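Local coordinates for protein AvmM (Streptomyces sp. NBRC 109436, PDB 7FE6) that catalyses macrocyclization by dehydration and Michael-type addition in the biosynthesis of alchivemycin A, at residues L60-R74 with P99-L113. Numbering follows the deposited sequence.
Sequences LNLVIWFSDRDDLRR and PQFPAEGGVHIACQL
Arg73 reaches back over the start of strand 107-113, its guanidinium meeting the edge of the Phe101 ring with the two planes 88° apart and NH2 3.8 Å from Phe101 CZ. The chain bends at chi2 (-65°), bringing CD against Pro99 CG (3.7 Å) and NH1 onto a backbone acceptor, Asp70 O at 2.9 Å, near the guanidinium plane. With alanine in place of Arg73, Asp70 O would probably lose this donor and a gap is likely to open beside Phe101 and Pro99. Val107 CG2 lies over one face of the Phe101 ring, offset toward its rim, while CG1 packs on Leu72 CB (3.7 Å). Strands 60-66 and 107-113 pair antiparallel, the latter an outermost strand of its sheet within this chain; paired backbone hydrogen bonds join Leu62 to Cys111, Ile64 to Ile109 and Phe66 to Val107. Side chains alternate between the sheet faces. On one, Trp65 lays CB against His108 CB (3.6 Å) and turns the edge at NE1 toward Gly105 O, and Val63 CG1 meets His108 ND1 (3.5 Å). The other, with Leu62, Ile64 and Leu113, turns to strands 77-83 and 135-144 of the second sheet, consistent with a beta-sandwich; here Leu62 CD2 touches Leu113 CD2 (3.7 Å). Nearby, Cys111 SG rests against Arg74 CD (3.9 Å); Arg74 NE hydrogen-bonds Gln91 OE1.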
ATOM      1  N   LEU A  60     -12.782 -13.366  -1.487  1.00 54.63           N
ATOM      2  CA  LEU A  60     -12.385 -12.316  -0.557  1.00 52.28           C
ATOM      3  C   LEU A  60     -13.414 -12.120   0.555  1.00 55.98           C
ATOM      4  O   LEU A  60     -14.628 -12.109   0.316  1.00 55.53           O
ATOM      5  CB  LEU A  60     -12.195 -10.981  -1.289  1.00 47.93           C
ATOM      6  CG  LEU A  60     -11.802  -9.823  -0.350  1.00 49.92           C
ATOM      7  CD1 LEU A  60     -10.415 -10.035   0.246  1.00 48.55           C
ATOM      8  CD2 LEU A  60     -11.993  -8.420  -0.923  1.00 44.76           C
ATOM      9  N   ASN A  61     -12.913 -11.924   1.770  1.00 53.19           N
ATOM     10  CA  ASN A  61     -13.705 -11.423   2.884  1.00 55.62           C
ATOM     11  C   ASN A  61     -13.200 -10.035   3.268  1.00 54.99           C
ATOM     12  O   ASN A  61     -12.010  -9.726   3.128  1.00 53.77           O
ATOM     13  CB  ASN A  61     -13.636 -12.372   4.090  1.00 54.28           C
ATOM     14  CG  ASN A  61     -14.101 -13.787   3.746  1.00 58.21           C
ATOM     15  OD1 ASN A  61     -15.292 -14.034   3.553  1.00 58.45           O
ATOM     16  ND2 ASN A  61     -13.148 -14.715   3.628  1.00 58.06           N
ATOM     17  N   LEU A  62     -14.134  -9.188   3.710  1.00 54.32           N
ATOM     18  CA  LEU A  62     -13.879  -7.807   4.112  1.00 54.64           C
ATOM     19  C   LEU A  62     -14.477  -7.602   5.497  1.00 56.77           C
ATOM     20  O   LEU A  62     -15.633  -7.967   5.733  1.00 55.64           O
ATOM     21  CB  LEU A  62     -14.501  -6.826   3.117  1.00 54.88           C
ATOM     22  CG  LEU A  62     -13.763  -5.576   2.663  1.00 56.15           C
ATOM     23  CD1 LEU A  62     -12.459  -5.906   1.953  1.00 53.45           C
ATOM     24  CD2 LEU A  62     -14.679  -4.844   1.737  1.00 56.38           C
ATOM     25  N   VAL A  63     -13.694  -7.066   6.426  1.00 58.48           N
ATOM     26  CA  VAL A  63     -14.158  -6.868   7.795  1.00 58.34           C
ATOM     27  C   VAL A  63     -14.191  -5.384   8.108  1.00 57.05           C
ATOM     28  O   VAL A  63     -13.203  -4.678   7.895  1.00 58.02           O
ATOM     29  CB  VAL A  63     -13.282  -7.612   8.811  1.00 57.97           C
ATOM     30  CG1 VAL A  63     -13.845  -7.435  10.192  1.00 58.87           C
ATOM     31  CG2 VAL A  63     -13.225  -9.075   8.457  1.00 54.62           C
ATOM     32  N   ILE A  64     -15.333  -4.902   8.587  1.00 59.20           N
ATOM     33  CA  ILE A  64     -15.456  -3.523   9.038  1.00 62.20           C
ATOM     34  C   ILE A  64     -15.510  -3.538  10.554  1.00 60.70           C
ATOM     35  O   ILE A  64     -16.278  -4.305  11.139  1.00 64.77           O
ATOM     36  CB  ILE A  64     -16.682  -2.826   8.434  1.00 62.29           C
ATOM     37  CG1 ILE A  64     -16.603  -2.894   6.901  1.00 57.40           C
ATOM     38  CG2 ILE A  64     -16.733  -1.381   8.941  1.00 58.34           C
ATOM     39  CD1 ILE A  64     -17.736  -2.184   6.193  1.00 52.81           C
ATOM     40  N   TRP A  65     -14.668  -2.728  11.186  1.00 61.69           N
ATOM     41  CA  TRP A  65     -14.437  -2.764  12.624  1.00 64.04           C
ATOM     42  C   TRP A  65     -14.491  -1.352  13.183  1.00 63.45           C
ATOM     43  O   TRP A  65     -13.856  -0.441  12.640  1.00 62.80           O
ATOM     44  CB  TRP A  65     -13.087  -3.411  12.946  1.00 64.45           C
ATOM     45  CG  TRP A  65     -12.662  -3.335  14.413  1.00 68.43           C
ATOM     46  CD1 TRP A  65     -13.305  -3.890  15.488  1.00 70.06           C
ATOM     47  CD2 TRP A  65     -11.461  -2.729  14.937  1.00 67.95           C
ATOM     48  NE1 TRP A  65     -12.594  -3.639  16.650  1.00 70.74           N
ATOM     49  CE2 TRP A  65     -11.460  -2.935  16.336  1.00 68.72           C
ATOM     50  CE3 TRP A  65     -10.399  -2.019  14.360  1.00 66.38           C
ATOM     51  CZ2 TRP A  65     -10.444  -2.464  17.161  1.00 68.13           C
ATOM     52  CZ3 TRP A  65      -9.388  -1.553  15.182  1.00 65.93           C
ATOM     53  CH2 TRP A  65      -9.419  -1.778  16.568  1.00 67.09           C
ATOM     54  N   PHE A  66     -15.258  -1.167  14.249  1.00 67.06           N
ATOM     55  CA  PHE A  66     -15.240   0.068  15.030  1.00 67.12           C
ATOM     56  C   PHE A  66     -14.610  -0.233  16.381  1.00 66.66           C
ATOM     57  O   PHE A  66     -15.091  -1.103  17.110  1.00 67.47           O
ATOM     58  CB  PHE A  66     -16.645   0.646  15.220  1.00 66.53           C
ATOM     59  CG  PHE A  66     -17.254   1.237  13.966  1.00 66.16           C
ATOM     60  CD1 PHE A  66     -16.552   1.273  12.774  1.00 62.67           C
ATOM     61  CD2 PHE A  66     -18.542   1.771  13.992  1.00 67.62           C
ATOM     62  CE1 PHE A  66     -17.120   1.821  11.628  1.00 62.91           C
ATOM     63  CE2 PHE A  66     -19.112   2.324  12.847  1.00 65.46           C
ATOM     64  CZ  PHE A  66     -18.398   2.345  11.660  1.00 59.95           C
ATOM     65  N   SER A  67     -13.546   0.487  16.714  1.00 67.01           N
ATOM     66  CA  SER A  67     -12.862   0.250  17.972  1.00 68.16           C
ATOM     67  C   SER A  67     -13.532   0.948  19.149  1.00 72.80           C
ATOM     68  O   SER A  67     -13.216   0.624  20.302  1.00 73.94           O
ATOM     69  CB  SER A  67     -11.420   0.730  17.882  1.00 64.27           C
ATOM     70  OG  SER A  67     -11.401   2.136  17.939  1.00 62.84           O
ATOM     71  N   ASP A  68     -14.421   1.915  18.888  1.00 68.12           N
ATOM     72  CA  ASP A  68     -14.903   2.838  19.911  1.00 65.57           C
ATOM     73  C   ASP A  68     -16.416   2.820  20.061  1.00 68.15           C
ATOM     74  O   ASP A  68     -16.988   3.763  20.617  1.00 72.37           O
ATOM     75  CB  ASP A  68     -14.411   4.256  19.612  1.00 68.76           C
ATOM     76  CG  ASP A  68     -14.784   4.730  18.215  1.00 65.35           C
ATOM     77  OD1 ASP A  68     -15.194   3.893  17.383  1.00 65.05           O
ATOM     78  OD2 ASP A  68     -14.640   5.943  17.940  1.00 64.75           O
ATOM     79  N   ARG A  69     -17.071   1.758  19.607  1.00 71.81           N
ATOM     80  CA  ARG A  69     -18.493   1.542  19.825  1.00 68.30           C
ATOM     81  C   ARG A  69     -18.839   0.138  19.361  1.00 71.53           C
ATOM     82  O   ARG A  69     -18.160  -0.423  18.493  1.00 69.55           O
ATOM     83  CB  ARG A  69     -19.326   2.585  19.089  1.00 69.44           C
ATOM     84  CG  ARG A  69     -18.993   2.724  17.626  1.00 67.17           C
ATOM     85  CD  ARG A  69     -19.595   4.007  17.098  1.00 67.10           C
ATOM     86  NE  ARG A  69     -21.050   4.008  17.234  1.00 67.98           N
ATOM     87  CZ  ARG A  69     -21.818   5.056  16.957  1.00 68.74           C
ATOM     88  NH1 ARG A  69     -21.276   6.191  16.538  1.00 68.61           N
ATOM     89  NH2 ARG A  69     -23.129   4.977  17.109  1.00 71.60           N
ATOM     90  N   ASP A  70     -19.909  -0.427  19.929  1.00 68.32           N
ATOM     91  CA  ASP A  70     -20.251  -1.801  19.580  1.00 72.42           C
ATOM     92  C   ASP A  70     -21.650  -1.933  18.985  1.00 73.18           C
ATOM     93  O   ASP A  70     -22.157  -3.059  18.860  1.00 71.56           O
ATOM     94  CB  ASP A  70     -20.107  -2.730  20.786  1.00 72.80           C
ATOM     95  CG  ASP A  70     -20.913  -2.276  21.968  1.00 78.61           C
ATOM     96  OD1 ASP A  70     -21.926  -1.562  21.782  1.00 78.13           O
ATOM     97  OD2 ASP A  70     -20.539  -2.664  23.094  1.00 87.33           O
ATOM     98  N   ASP A  71     -22.265  -0.825  18.567  1.00 71.53           N
ATOM     99  CA  ASP A  71     -23.607  -0.846  17.999  1.00 70.17           C
ATOM    100  C   ASP A  71     -23.639  -0.994  16.478  1.00 69.56           C
ATOM    101  O   ASP A  71     -24.727  -1.129  15.917  1.00 72.10           O
ATOM    102  CB  ASP A  71     -24.354   0.429  18.386  1.00 70.06           C
ATOM    103  CG  ASP A  71     -23.528   1.683  18.131  1.00 72.75           C
ATOM    104  OD1 ASP A  71     -22.279   1.589  18.101  1.00 70.26           O
ATOM    105  OD2 ASP A  71     -24.131   2.761  17.942  1.00 70.74           O
ATOM    106  N   LEU A  72     -22.502  -0.946  15.789  1.00 68.53           N
ATOM    107  CA  LEU A  72     -22.510  -1.110  14.336  1.00 69.46           C
ATOM    108  C   LEU A  72     -23.064  -2.479  13.926  1.00 66.13           C
ATOM    109  O   LEU A  72     -22.759  -3.506  14.540  1.00 67.18           O
ATOM    110  CB  LEU A  72     -21.093  -0.915  13.777  1.00 68.04           C
ATOM    111  CG  LEU A  72     -20.820  -1.170  12.287  1.00 64.08           C
ATOM    112  CD1 LEU A  72     -21.535  -0.135  11.430  1.00 64.09           C
ATOM    113  CD2 LEU A  72     -19.312  -1.168  11.979  1.00 63.99           C
ATOM    114  N   ARG A  73     -23.931  -2.487  12.916  1.00 64.04           N
ATOM    115  CA  ARG A  73     -24.427  -3.727  12.322  1.00 67.23           C
ATOM    116  C   ARG A  73     -24.268  -3.674  10.805  1.00 64.16           C
ATOM    117  O   ARG A  73     -24.023  -2.614  10.230  1.00 64.07           O
ATOM    118  CB  ARG A  73     -25.897  -3.971  12.691  1.00 62.80           C
ATOM    119  CG  ARG A  73     -26.108  -4.083  14.176  1.00 65.17           C
ATOM    120  CD  ARG A  73     -25.403  -5.302  14.771  1.00 67.85           C
ATOM    121  NE  ARG A  73     -25.637  -5.365  16.216  1.00 69.45           N
ATOM    122  CZ  ARG A  73     -24.776  -4.928  17.132  1.00 70.78           C
ATOM    123  NH1 ARG A  73     -23.590  -4.430  16.755  1.00 68.22           N
ATOM    124  NH2 ARG A  73     -25.090  -5.004  18.422  1.00 69.03           N
ATOM    125  N   ARG A  74     -24.469  -4.826  10.150  1.00 63.97           N
ATOM    126  CA  ARG A  74     -24.371  -4.892   8.688  1.00 62.70           C
ATOM    127  C   ARG A  74     -25.288  -3.873   8.019  1.00 61.95           C
ATOM    128  O   ARG A  74     -24.938  -3.288   6.980  1.00 58.54           O
ATOM    129  CB  ARG A  74     -24.698  -6.313   8.202  1.00 61.45           C
ATOM    130  CG  ARG A  74     -24.813  -6.464   6.681  1.00 57.43           C
ATOM    131  CD  ARG A  74     -23.529  -6.057   5.941  1.00 57.51           C
ATOM    132  NE  ARG A  74     -23.668  -6.221   4.496  1.00 56.74           N
ATOM    133  CZ  ARG A  74     -24.196  -5.307   3.683  1.00 55.56           C
ATOM    134  NH1 ARG A  74     -24.634  -4.152   4.174  1.00 53.13           N
ATOM    135  NH2 ARG A  74     -24.294  -5.550   2.376  1.00 54.55           N
ATOM    136  N   PRO A  99     -22.164 -10.203  14.172  1.00 73.11           N
ATOM    137  CA  PRO A  99     -21.313  -9.248  14.894  1.00 67.94           C
ATOM    138  C   PRO A  99     -20.328  -9.923  15.828  1.00 69.74           C
ATOM    139  O   PRO A  99     -20.657 -10.918  16.474  1.00 74.77           O
ATOM    140  CB  PRO A  99     -22.326  -8.405  15.682  1.00 68.35           C
ATOM    141  CG  PRO A  99     -23.583  -8.468  14.894  1.00 65.54           C
ATOM    142  CD  PRO A  99     -23.591  -9.808  14.203  1.00 72.45           C
ATOM    143  N   GLN A 100     -19.090  -9.447  15.837  1.00 71.15           N
ATOM    144  CA  GLN A 100     -18.057  -9.939  16.736  1.00 71.67           C
ATOM    145  C   GLN A 100     -17.608  -8.790  17.625  1.00 69.21           C
ATOM    146  O   GLN A 100     -17.528  -7.646  17.176  1.00 68.49           O
ATOM    147  CB  GLN A 100     -16.867 -10.514  15.967  1.00 69.32           C
ATOM    148  CG  GLN A 100     -17.207 -11.665  15.035  1.00 70.80           C
ATOM    149  CD  GLN A 100     -17.712 -12.879  15.778  1.00 75.41           C
ATOM    150  OE1 GLN A 100     -17.036 -13.386  16.680  1.00 77.71           O
ATOM    151  NE2 GLN A 100     -18.917 -13.341  15.427  1.00 71.07           N
ATOM    152  N   PHE A 101     -17.350  -9.084  18.893  1.00 72.30           N
ATOM    153  CA  PHE A 101     -17.084  -8.049  19.887  1.00 71.93           C
ATOM    154  C   PHE A 101     -15.744  -8.381  20.520  1.00 77.00           C
ATOM    155  O   PHE A 101     -15.685  -9.120  21.516  1.00 78.66           O
ATOM    156  CB  PHE A 101     -18.199  -7.979  20.925  1.00 69.74           C
ATOM    157  CG  PHE A 101     -19.560  -7.686  20.339  1.00 69.95           C
ATOM    158  CD1 PHE A 101     -20.368  -8.719  19.872  1.00 72.88           C
ATOM    159  CD2 PHE A 101     -20.031  -6.388  20.250  1.00 69.42           C
ATOM    160  CE1 PHE A 101     -21.627  -8.457  19.333  1.00 72.34           C
ATOM    161  CE2 PHE A 101     -21.282  -6.114  19.707  1.00 70.51           C
ATOM    162  CZ  PHE A 101     -22.083  -7.148  19.252  1.00 72.17           C
ATOM    163  N   PRO A 102     -14.649  -7.842  19.975  1.00 78.23           N
ATOM    164  CA  PRO A 102     -13.325  -8.130  20.525  1.00 81.46           C
ATOM    165  C   PRO A 102     -13.218  -7.665  21.965  1.00 89.19           C
ATOM    166  O   PRO A 102     -13.915  -6.743  22.395  1.00 89.36           O
ATOM    167  CB  PRO A 102     -12.382  -7.340  19.612  1.00 84.14           C
ATOM    168  CG  PRO A 102     -13.158  -7.132  18.352  1.00 76.60           C
ATOM    169  CD  PRO A 102     -14.570  -6.982  18.781  1.00 76.20           C
ATOM    170  N   ALA A 103     -12.373  -8.361  22.729  1.00 93.79           N
ATOM    171  CA  ALA A 103     -12.150  -7.963  24.113  1.00 94.10           C
ATOM    172  C   ALA A 103     -11.483  -6.595  24.189  1.00 98.64           C
ATOM    173  O   ALA A 103     -11.698  -5.850  25.156  1.00101.18           O
ATOM    174  CB  ALA A 103     -11.312  -9.015  24.834  1.00 94.82           C
ATOM    175  N   GLU A 104     -10.714  -6.227  23.161  1.00 94.56           N
ATOM    176  CA  GLU A 104     -10.065  -4.923  23.087  1.00 93.93           C
ATOM    177  C   GLU A 104     -11.028  -3.813  22.678  1.00 91.60           C
ATOM    178  O   GLU A 104     -10.574  -2.709  22.353  1.00 91.62           O
ATOM    179  CB  GLU A 104      -8.835  -4.983  22.167  1.00 91.73           C
ATOM    180  CG  GLU A 104      -9.100  -5.303  20.712  1.00 96.30           C
ATOM    181  CD  GLU A 104      -9.024  -6.801  20.437  1.00 97.01           C
ATOM    182  OE1 GLU A 104      -9.043  -7.579  21.411  1.00 95.94           O
ATOM    183  OE2 GLU A 104      -8.918  -7.205  19.257  1.00100.50           O
ATOM    184  N   GLY A 105     -12.321  -4.124  22.616  1.00 90.94           N
ATOM    185  CA  GLY A 105     -13.422  -3.194  22.454  1.00 87.75           C
ATOM    186  C   GLY A 105     -13.993  -3.184  21.047  1.00 84.73           C
ATOM    187  O   GLY A 105     -13.385  -3.663  20.085  1.00 85.45           O
ATOM    188  N   GLY A 106     -15.195  -2.621  20.926  1.00 78.04           N
ATOM    189  CA  GLY A 106     -15.774  -2.445  19.613  1.00 71.66           C
ATOM    190  C   GLY A 106     -16.649  -3.586  19.126  1.00 72.46           C
ATOM    191  O   GLY A 106     -17.160  -4.435  19.867  1.00 73.57           O
ATOM    192  N   VAL A 107     -16.844  -3.561  17.809  1.00 73.30           N
ATOM    193  CA  VAL A 107     -17.586  -4.577  17.074  1.00 70.55           C
ATOM    194  C   VAL A 107     -16.990  -4.625  15.674  1.00 68.80           C
ATOM    195  O   VAL A 107     -16.461  -3.625  15.176  1.00 66.88           O
ATOM    196  CB  VAL A 107     -19.105  -4.281  17.030  1.00 68.49           C
ATOM    197  CG1 VAL A 107     -19.380  -2.964  16.308  1.00 68.50           C
ATOM    198  CG2 VAL A 107     -19.852  -5.418  16.361  1.00 67.28           C
ATOM    199  N   HIS A 108     -17.050  -5.797  15.038  1.00 65.30           N
ATOM    200  CA  HIS A 108     -16.687  -5.866  13.631  1.00 64.31           C
ATOM    201  C   HIS A 108     -17.663  -6.756  12.876  1.00 64.17           C
ATOM    202  O   HIS A 108     -18.247  -7.693  13.428  1.00 65.09           O
ATOM    203  CB  HIS A 108     -15.224  -6.314  13.441  1.00 65.73           C
ATOM    204  CG  HIS A 108     -14.948  -7.757  13.744  1.00 68.39           C
ATOM    205  ND1 HIS A 108     -15.410  -8.789  12.956  1.00 68.98           N
ATOM    206  CD2 HIS A 108     -14.211  -8.337  14.723  1.00 70.77           C
ATOM    207  CE1 HIS A 108     -14.980  -9.942  13.438  1.00 67.92           C
ATOM    208  NE2 HIS A 108     -14.258  -9.697  14.517  1.00 70.40           N
ATOM    209  N   ILE A 109     -17.885  -6.405  11.614  1.00 62.90           N
ATOM    210  CA  ILE A 109     -18.861  -7.076  10.762  1.00 62.94           C
ATOM    211  C   ILE A 109     -18.074  -7.675   9.597  1.00 63.54           C
ATOM    212  O   ILE A 109     -17.557  -6.938   8.743  1.00 60.39           O
ATOM    213  CB  ILE A 109     -19.949  -6.117  10.248  1.00 63.35           C
ATOM    214  CG1 ILE A 109     -20.572  -5.284  11.375  1.00 62.84           C
ATOM    215  CG2 ILE A 109     -21.049  -6.905   9.567  1.00 61.33           C
ATOM    216  CD1 ILE A 109     -21.156  -6.084  12.478  1.00 61.77           C
ATOM    217  N   ALA A 110     -17.977  -9.007   9.559  1.00 63.83           N
ATOM    218  CA  ALA A 110     -17.246  -9.706   8.510  1.00 60.78           C
ATOM    219  C   ALA A 110     -18.173 -10.009   7.335  1.00 61.80           C
ATOM    220  O   ALA A 110     -19.238 -10.604   7.514  1.00 63.04           O
ATOM    221  CB  ALA A 110     -16.621 -10.992   9.052  1.00 60.31           C
ATOM    222  N   CYS A 111     -17.767  -9.580   6.139  1.00 58.76           N
ATOM    223  CA  CYS A 111     -18.579  -9.685   4.932  1.00 57.49           C
ATOM    224  C   CYS A 111     -17.873 -10.483   3.847  1.00 58.25           C
ATOM    225  O   CYS A 111     -16.698 -10.240   3.544  1.00 56.15           O
ATOM    226  CB  CYS A 111     -18.929  -8.303   4.389  1.00 54.67           C
ATOM    227  SG  CYS A 111     -19.813  -7.326   5.548  1.00 62.16           S
ATOM    228  N   GLN A 112     -18.612 -11.388   3.223  1.00 59.36           N
ATOM    229  CA  GLN A 112     -18.088 -12.163   2.113  1.00 60.26           C
ATOM    230  C   GLN A 112     -18.287 -11.407   0.801  1.00 56.95           C
ATOM    231  O   GLN A 112     -19.406 -11.023   0.457  1.00 58.66           O
ATOM    232  CB  GLN A 112     -18.756 -13.538   2.062  1.00 57.34           C
ATOM    233  CG  GLN A 112     -18.107 -14.498   1.082  1.00 59.42           C
ATOM    234  CD  GLN A 112     -18.778 -15.873   1.054  1.00 62.45           C
ATOM    235  OE1 GLN A 112     -18.684 -16.597   0.062  1.00 62.23           O
ATOM    236  NE2 GLN A 112     -19.411 -16.253   2.160  1.00 58.31           N
ATOM    237  N   LEU A 113     -17.192 -11.227   0.064  1.00 57.39           N
ATOM    238  CA  LEU A 113     -17.186 -10.621  -1.268  1.00 57.33           C
ATOM    239  C   LEU A 113     -16.617 -11.600  -2.298  1.00 55.68           C
ATOM    240  O   LEU A 113     -15.703 -11.239  -3.054  1.00 52.39           O
ATOM    241  CB  LEU A 113     -16.345  -9.330  -1.265  1.00 52.46           C
ATOM    242  CG  LEU A 113     -16.982  -8.039  -0.738  1.00 53.65           C
ATOM    243  CD1 LEU A 113     -17.294  -8.136   0.759  1.00 52.85           C
ATOM    244  CD2 LEU A 113     -16.047  -6.869  -0.997  1.00 48.34           C
TER
HETATM  245  O   HOH W   1     -13.612 -12.334  -3.856  1.00 50.06           O